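Local coordinates for protein ATP-citrate lyase beta-subunit (Chlorobium limicola, PDB 6HXJ) that probably takes part in the ATP-dependent cleavage of citrate with CoA, which yields acetyl-CoA, oxaloacetate, ADP and phosphate, at residues Leu303-Cys308 / Phe339-Ser344; Ile120-Gly125 / Gly159-Ile164. All coordinates share one frame; numbering follows the deposited sequence.

Contact 1 of 2, residues Leu303-Cys308 / Phe339-Ser344; sequences LTETIC and FRESKS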
ATOM      1  N   LEU A 303     -45.352  -7.287  25.999  1.00 93.61           N
ATOM      2  CA  LEU A 303     -46.719  -6.811  26.233  1.00 92.22           C
ATOM      3  C   LEU A 303     -47.750  -7.918  26.035  1.00 93.81           C
ATOM      4  O   LEU A 303     -48.624  -8.087  26.888  1.00 92.69           O
ATOM      5  CB  LEU A 303     -47.037  -5.588  25.365  1.00 90.15           C
ATOM      6  CG  LEU A 303     -48.307  -4.753  25.732  1.00 94.11           C
ATOM      7  CD1 LEU A 303     -48.433  -4.488  27.243  1.00 96.45           C
ATOM      8  CD2 LEU A 303     -48.311  -3.435  25.015  1.00 93.91           C
ATOM      9  N   THR A 304     -47.616  -8.687  24.930  1.00 90.03           N
ATOM     10  CA  THR A 304     -48.475  -9.825  24.583  1.00 90.51           C
ATOM     11  C   THR A 304     -48.445 -10.836  25.712  1.00 98.26           C
ATOM     12  O   THR A 304     -49.508 -11.219  26.182  1.00 99.26           O
ATOM     13  CB  THR A 304     -48.040 -10.465  23.236  1.00 99.26           C
ATOM     14  OG1 THR A 304     -48.015  -9.467  22.223  1.00100.59           O
ATOM     15  CG2 THR A 304     -48.932 -11.616  22.800  1.00 98.15           C
ATOM     16  N   GLU A 305     -47.235 -11.226  26.164  1.00 96.93           N
ATOM     17  CA  GLU A 305     -46.997 -12.193  27.230  1.00 99.83           C
ATOM     18  C   GLU A 305     -47.720 -11.814  28.525  1.00104.13           C
ATOM     19  O   GLU A 305     -48.454 -12.644  29.068  1.00106.12           O
ATOM     20  CB  GLU A 305     -45.498 -12.427  27.423  1.00103.25           C
ATOM     21  CG  GLU A 305     -44.982 -13.394  26.368  1.00113.82           C
ATOM     22  CD  GLU A 305     -43.492 -13.683  26.351  1.00139.80           C
ATOM     23  OE1 GLU A 305     -42.869 -13.704  27.438  1.00141.80           O
ATOM     24  OE2 GLU A 305     -42.961 -13.950  25.247  1.00127.99           O
ATOM     25  N   THR A 306     -47.604 -10.538  28.941  1.00 98.73           N
ATOM     26  CA  THR A 306     -48.252  -9.963  30.126  1.00 99.15           C
ATOM     27  C   THR A 306     -49.791 -10.119  30.059  1.00103.09           C
ATOM     28  O   THR A 306     -50.414 -10.520  31.051  1.00102.85           O
ATOM     29  CB  THR A 306     -47.854  -8.464  30.242  1.00104.29           C
ATOM     30  OG1 THR A 306     -46.442  -8.309  30.144  1.00105.26           O
ATOM     31  CG2 THR A 306     -48.358  -7.797  31.513  1.00103.01           C
ATOM     32  N   ILE A 307     -50.382  -9.809  28.879  1.00 99.16           N
ATOM     33  CA  ILE A 307     -51.828  -9.861  28.622  1.00 98.83           C
ATOM     34  C   ILE A 307     -52.362 -11.300  28.731  1.00108.31           C
ATOM     35  O   ILE A 307     -53.437 -11.523  29.287  1.00108.62           O
ATOM     36  CB  ILE A 307     -52.169  -9.147  27.289  1.00 98.55           C
ATOM     37  CG1 ILE A 307     -51.963  -7.634  27.486  1.00 97.32           C
ATOM     38  CG2 ILE A 307     -53.628  -9.404  26.827  1.00 98.26           C
ATOM     39  CD1 ILE A 307     -51.603  -6.911  26.296  1.00103.05           C
ATOM     40  N   CYS A 308     -51.580 -12.270  28.254  1.00108.56           N
ATOM     41  CA  CYS A 308     -51.913 -13.691  28.288  1.00111.57           C
ATOM     42  C   CYS A 308     -51.863 -14.248  29.721  1.00118.88           C
ATOM     43  O   CYS A 308     -52.656 -15.133  30.058  1.00120.33           O
ATOM     44  CB  CYS A 308     -50.998 -14.469  27.348  1.00112.45           C
ATOM     45  SG  CYS A 308     -51.033 -13.911  25.609  1.00113.51           S
ATOM     46  N   PHE A 339     -47.653 -15.154  21.766  1.00103.68           N
ATOM     47  CA  PHE A 339     -48.827 -16.037  21.798  1.00104.28           C
ATOM     48  C   PHE A 339     -48.387 -17.491  21.860  1.00110.05           C
ATOM     49  O   PHE A 339     -49.003 -18.281  22.565  1.00112.11           O
ATOM     50  CB  PHE A 339     -49.727 -15.824  20.573  1.00105.03           C
ATOM     51  CG  PHE A 339     -50.766 -14.733  20.678  1.00104.07           C
ATOM     52  CD1 PHE A 339     -51.226 -14.299  21.922  1.00107.14           C
ATOM     53  CD2 PHE A 339     -51.331 -14.188  19.540  1.00104.67           C
ATOM     54  CE1 PHE A 339     -52.189 -13.295  22.021  1.00106.18           C
ATOM     55  CE2 PHE A 339     -52.315 -13.197  19.640  1.00106.30           C
ATOM     56  CZ  PHE A 339     -52.730 -12.752  20.880  1.00104.13           C
ATOM     57  N   ARG A 340     -47.314 -17.833  21.122  1.00105.37           N
ATOM     58  CA  ARG A 340     -46.694 -19.147  21.070  1.00107.47           C
ATOM     59  C   ARG A 340     -46.055 -19.471  22.420  1.00115.12           C
ATOM     60  O   ARG A 340     -46.190 -20.600  22.912  1.00118.33           O
ATOM     61  CB  ARG A 340     -45.635 -19.172  19.957  1.00102.92           C
ATOM     62  CG  ARG A 340     -46.208 -19.232  18.542  1.00 99.01           C
ATOM     63  CD  ARG A 340     -45.275 -19.904  17.564  1.00105.65           C
ATOM     64  NE  ARG A 340     -44.507 -19.036  16.663  1.00111.90           N
ATOM     65  CZ  ARG A 340     -44.734 -18.913  15.357  1.00123.92           C
ATOM     66  NH1 ARG A 340     -45.788 -19.501  14.799  1.00103.11           N
ATOM     67  NH2 ARG A 340     -43.968 -18.121  14.618  1.00111.30           N
ATOM     68  N   GLU A 341     -45.381 -18.462  23.022  1.00111.21           N
ATOM     69  CA  GLU A 341     -44.717 -18.560  24.327  1.00114.07           C
ATOM     70  C   GLU A 341     -45.744 -18.819  25.447  1.00118.32           C
ATOM     71  O   GLU A 341     -45.544 -19.653  26.323  1.00120.67           O
ATOM     72  CB  GLU A 341     -43.909 -17.270  24.603  1.00114.25           C
ATOM     73  CG  GLU A 341     -42.794 -17.425  25.633  1.00133.01           C
ATOM     74  CD  GLU A 341     -43.118 -17.341  27.121  1.00162.06           C
ATOM     75  OE1 GLU A 341     -44.290 -17.074  27.485  1.00152.16           O
ATOM     76  OE2 GLU A 341     -42.177 -17.524  27.929  1.00159.95           O
ATOM     77  N   SER A 342     -46.852 -18.113  25.377  1.00113.42           N
ATOM     78  CA  SER A 342     -47.936 -18.188  26.338  1.00114.17           C
ATOM     79  C   SER A 342     -48.729 -19.487  26.204  1.00120.68           C
ATOM     80  O   SER A 342     -49.150 -20.034  27.218  1.00121.77           O
ATOM     81  CB  SER A 342     -48.855 -16.984  26.169  1.00114.49           C
ATOM     82  OG  SER A 342     -48.138 -15.772  26.349  1.00119.56           O
ATOM     83  N   LYS A 343     -48.940 -19.968  24.954  1.00118.15           N
ATOM     84  CA  LYS A 343     -49.675 -21.200  24.658  1.00120.79           C
ATOM     85  C   LYS A 343     -48.942 -22.455  25.067  1.00129.27           C
ATOM     86  O   LYS A 343     -49.590 -23.442  25.435  1.00132.57           O
ATOM     87  CB  LYS A 343     -50.089 -21.312  23.199  1.00122.77           C
ATOM     88  CG  LYS A 343     -51.414 -22.078  23.080  1.00133.02           C
ATOM     89  CD  LYS A 343     -51.437 -23.076  21.947  1.00139.73           C
ATOM     90  CE  LYS A 343     -52.854 -23.521  21.700  1.00147.07           C
ATOM     91  NZ  LYS A 343     -52.974 -24.230  20.407  1.00157.49           N
ATOM     92  N   SER A 344     -47.599 -22.441  24.979  1.00125.69           N
ATOM     93  CA  SER A 344     -46.759 -23.570  25.391  1.00128.94           C
ATOM     94  C   SER A 344     -46.760 -23.687  26.917  1.00132.67           C
ATOM     95  O   SER A 344     -46.752 -24.808  27.408  1.00136.85           O
ATOM     96  CB  SER A 344     -45.341 -23.453  24.832  1.00132.31           C
ATOM     97  OG  SER A 344     -44.726 -22.218  25.162  1.00138.19           O
TER

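Contact 2 of 2, residues Ile120-Gly125 / Gly159-Ile164; sequences ISKHGG and GFEGEI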
ATOM      1  N   ILE A 120     -57.219  34.130  43.745  1.00108.64           N
ATOM      2  CA  ILE A 120     -56.893  34.513  45.114  1.00110.97           C
ATOM      3  C   ILE A 120     -58.153  34.633  45.985  1.00117.28           C
ATOM      4  O   ILE A 120     -59.172  35.152  45.547  1.00117.56           O
ATOM      5  CB  ILE A 120     -55.992  35.789  45.152  1.00114.86           C
ATOM      6  CG1 ILE A 120     -55.331  35.968  46.532  1.00117.33           C
ATOM      7  CG2 ILE A 120     -56.723  37.076  44.681  1.00116.96           C
ATOM      8  CD1 ILE A 120     -54.243  36.933  46.533  1.00128.27           C
ATOM      9  N   SER A 121     -58.072  34.165  47.223  1.00116.31           N
ATOM     10  CA  SER A 121     -59.186  34.301  48.160  1.00119.85           C
ATOM     11  C   SER A 121     -58.691  34.584  49.560  1.00126.23           C
ATOM     12  O   SER A 121     -57.639  34.090  49.963  1.00124.13           O
ATOM     13  CB  SER A 121     -60.065  33.055  48.165  1.00124.04           C
ATOM     14  OG  SER A 121     -61.305  33.338  48.789  1.00136.98           O
ATOM     15  N   LYS A 122     -59.454  35.375  50.304  1.00127.82           N
ATOM     16  CA  LYS A 122     -59.153  35.693  51.702  1.00130.26           C
ATOM     17  C   LYS A 122     -59.716  34.584  52.599  1.00136.60           C
ATOM     18  O   LYS A 122     -59.265  34.427  53.731  1.00136.89           O
ATOM     19  CB  LYS A 122     -59.756  37.052  52.072  1.00135.48           C
ATOM     20  CG  LYS A 122     -58.876  37.889  52.986  1.00146.28           C
ATOM     21  CD  LYS A 122     -59.477  39.268  53.244  1.00155.77           C
ATOM     22  CE  LYS A 122     -58.778  39.974  54.380  1.00161.66           C
ATOM     23  NZ  LYS A 122     -59.595  41.094  54.916  1.00169.83           N
ATOM     24  N   HIS A 123     -60.702  33.830  52.072  1.00134.73           N
ATOM     25  CA  HIS A 123     -61.371  32.713  52.732  1.00135.92           C
ATOM     26  C   HIS A 123     -60.701  31.401  52.392  1.00138.09           C
ATOM     27  O   HIS A 123     -61.208  30.631  51.576  1.00136.78           O
ATOM     28  CB  HIS A 123     -62.856  32.661  52.350  1.00138.72           C
ATOM     29  CG  HIS A 123     -63.635  33.820  52.865  1.00145.31           C
ATOM     30  ND1 HIS A 123     -63.856  33.996  54.220  1.00149.09           N
ATOM     31  CD2 HIS A 123     -64.224  34.830  52.187  1.00148.51           C
ATOM     32  CE1 HIS A 123     -64.568  35.106  54.321  1.00151.36           C
ATOM     33  NE2 HIS A 123     -64.814  35.641  53.122  1.00151.47           N
ATOM     34  N   GLY A 124     -59.583  31.135  53.043  1.00134.86           N
ATOM     35  CA  GLY A 124     -58.826  29.912  52.832  1.00133.08           C
ATOM     36  C   GLY A 124     -59.201  28.789  53.765  1.00138.87           C
ATOM     37  O   GLY A 124     -59.831  29.004  54.799  1.00140.51           O
ATOM     38  N   GLY A 125     -58.793  27.596  53.392  1.00135.60           N
ATOM     39  CA  GLY A 125     -59.104  26.394  54.152  1.00136.73           C
ATOM     40  C   GLY A 125     -60.262  25.629  53.550  1.00143.59           C
ATOM     41  O   GLY A 125     -60.455  25.663  52.336  1.00142.24           O
ATOM     42  N   GLY A 159     -59.784  41.745  49.406  1.00125.27           N
ATOM     43  CA  GLY A 159     -60.103  42.249  50.736  1.00128.96           C
ATOM     44  C   GLY A 159     -58.880  42.453  51.604  1.00133.50           C
ATOM     45  O   GLY A 159     -59.011  42.785  52.781  1.00136.69           O
ATOM     46  N   PHE A 160     -57.673  42.277  51.031  1.00127.55           N
ATOM     47  CA  PHE A 160     -56.400  42.443  51.747  1.00128.27           C
ATOM     48  C   PHE A 160     -56.050  43.919  51.958  1.00136.45           C
ATOM     49  O   PHE A 160     -56.107  44.709  51.019  1.00137.06           O
ATOM     50  CB  PHE A 160     -55.265  41.688  51.036  1.00125.83           C
ATOM     51  CG  PHE A 160     -55.466  40.191  51.029  1.00124.33           C
ATOM     52  CD1 PHE A 160     -56.131  39.565  49.980  1.00124.50           C
ATOM     53  CD2 PHE A 160     -55.012  39.409  52.083  1.00126.42           C
ATOM     54  CE1 PHE A 160     -56.343  38.186  49.988  1.00122.92           C
ATOM     55  CE2 PHE A 160     -55.221  38.032  52.085  1.00126.84           C
ATOM     56  CZ  PHE A 160     -55.884  37.428  51.039  1.00122.23           C
ATOM     57  N   GLU A 161     -55.715  44.285  53.189  1.00135.82           N
ATOM     58  CA  GLU A 161     -55.415  45.666  53.545  1.00139.60           C
ATOM     59  C   GLU A 161     -53.964  45.988  53.853  1.00143.86           C
ATOM     60  O   GLU A 161     -53.301  45.237  54.573  1.00141.90           O
ATOM     61  CB  GLU A 161     -56.180  46.057  54.813  1.00145.47           C
ATOM     62  CG  GLU A 161     -57.686  45.946  54.660  1.00155.08           C
ATOM     63  CD  GLU A 161     -58.402  45.238  55.797  1.00175.11           C
ATOM     64  OE1 GLU A 161     -58.492  45.825  56.900  1.00170.74           O
ATOM     65  OE2 GLU A 161     -58.909  44.114  55.573  1.00163.95           O
ATOM     66  N   GLY A 162     -53.501  47.109  53.294  1.00142.73           N
ATOM     67  CA  GLY A 162     -52.169  47.695  53.468  1.00144.15           C
ATOM     68  C   GLY A 162     -50.982  46.751  53.388  1.00144.73           C
ATOM     69  O   GLY A 162     -50.707  46.194  52.317  1.00141.09           O
ATOM     70  N   GLU A 163     -50.291  46.557  54.540  1.00142.56           N
ATOM     71  CA  GLU A 163     -49.105  45.714  54.731  1.00140.52           C
ATOM     72  C   GLU A 163     -49.247  44.273  54.278  1.00140.17           C
ATOM     73  O   GLU A 163     -48.273  43.724  53.768  1.00137.87           O
ATOM     74  CB  GLU A 163     -48.626  45.747  56.187  1.00146.00           C
ATOM     75  CG  GLU A 163     -47.326  46.517  56.387  1.00161.49           C
ATOM     76  CD  GLU A 163     -47.071  47.101  57.771  1.00184.39           C
ATOM     77  OE1 GLU A 163     -47.309  46.391  58.777  1.00189.74           O
ATOM     78  OE2 GLU A 163     -46.581  48.253  57.848  1.00164.70           O
ATOM     79  N   ILE A 164     -50.411  43.640  54.455  1.00134.81           N
ATOM     80  CA  ILE A 164     -50.546  42.235  54.049  1.00129.65           C
ATOM     81  C   ILE A 164     -50.733  42.112  52.536  1.00128.65           C
ATOM     82  O   ILE A 164     -50.294  41.140  51.942  1.00124.80           O
ATOM     83  CB  ILE A 164     -51.733  41.596  54.832  1.00133.41           C
ATOM     84  CG1 ILE A 164     -51.792  42.066  56.289  1.00138.91           C
ATOM     85  CG2 ILE A 164     -51.739  40.073  54.751  1.00131.68           C
ATOM     86  CD1 ILE A 164     -53.020  42.842  56.621  1.00149.44           C
TER

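Contact 1 of 2, residues Leu303-Cys308 / Phe339-Ser344
Helices 297-309 and 328-344 run side by side in nearly the same direction, their axes in the segments Leu303-Cys308 and Phe339-Ser344 9.0 Å apart and crossing at -33°. On the buried side, Thr304 turns its OG1 back beside its backbone N, where it bonds to Val300 O, sending CG2 across to the Phe339 ring, 3.6 Å from CD1. Cys308 SG, also beside its backbone N, approaches the same ring atom from the edge, 3.7 Å from Phe339 CD1, a sulfur-aromatic contact in the ring plane. Ser342 fills the middle: its OG is bonded to Gly338 O on its own helix and rests on Cys308 CB at 3.3 Å. Nearer to solvent, Glu305 extends beyond CG and crosses Glu341, whose chain bends at chi2 (-83°). Glu305 OE2 lies 3.5 Å from Glu341 CG, and the two carboxylates stack with planes 6° apart, OE1 of Glu305 and OE1 of Glu341 separated by 3.7 Å. Such like charges could raise the pKa of one acid; Arg309 makes a long, weak ion pair with Glu305, and Lys345 one with Glu341. An alanine in place of Glu305 would remove the carboxylate lying against Glu341 CB and CG and the CG methylene beside Ser342 OG, and would probably leave this edge less well packed. Both helices are beta-alpha-beta crossovers between parallel strands of a mixed sheet: 297-309 leads from 287-292 to 315-318, and 328-344 from 315-318 to 352-356. Their packing belongs to the citrate-binding domain of the succinyl-CoA synthetase type, with bound citrate about 13 Å from the Thr304 side chain.

Contact 2 of 2, residues Ile120-Gly125 / Gly159-Ile164
Lys122, just past the end of strand 115-121, and Phe160 carry most of this contact, the lysine setting the start of its chain on Phe160 and running on past Gly159 in the loop that follows helix 148-158. Its CB stands 4.0 Å from Phe160 CZ. CG comes over one ring face, 3.6 Å from Phe160 CZ and offset toward the rim, a CH-pi contact. Beyond CG the chain is extended: CD passes on to the Gly159 peptide, 3.6 Å from Gly159 O, and CE closes to 3.2 Å from the same oxygen. The tip then meets two acceptors. NZ donates to Gly159 O at 2.8 Å, arriving from above the carbonyl plane (53° out of it), and to Glu161 OE2 at 3.2 Å in a salt bridge, where it meets the carboxylate oxygen nearly along its C-O axis. The ammonium bridges two neighbouring acceptors, and its charge probably eases their repulsion, while its distance from the ring leaves at most a weak cation-pi attraction. Glu161 bends at chi2 and crosses the lysine roughly at a right angle. Gly159 leaves helical geometry with positive phi (136°); a CB there would come close to Lys122 CD and, at these backbone angles, jam against the carbonyl oxygen of the residue before. The positive charge beside this helix end would probably be favourable. Around the buried Phe160 ring, Ser121 O lies at the edge in plane, and Ile120 CG1 approaches CE1 at 4.2 Å. Phe105 meets the ring edge-to-face, and Ala155 of helix 148-158 and Ala165 and Val168 of helix 163-181 pack on it, so Phe160 plugs the junction between these two helices and the antiparallel sheet, where strand 115-121 lies between strands 104-112 and 136-141.

The two contacts stand on opposite sides of the chain's centre, about 41 Å apart at their nearest atoms, and share no element: 120-125 with 159-164 belongs to the ATP-grasp region, 303-308 with 339-344 to the citrate-binding one. Contact 1 is the more buried, joining two helices laid alongside each other over a sheet, by sulfur, methyl and ring contacts, with acids of like charge toward its outer edge. Contact 2 joins a strand end to an interhelical loop and is only partly buried; there a buried phenylalanine ring gives way to a lysine-glutamate salt bridge. Across contact 1 like charges meet, each with a long, weak ion pair outside the segments; across contact 2 opposite charges meet.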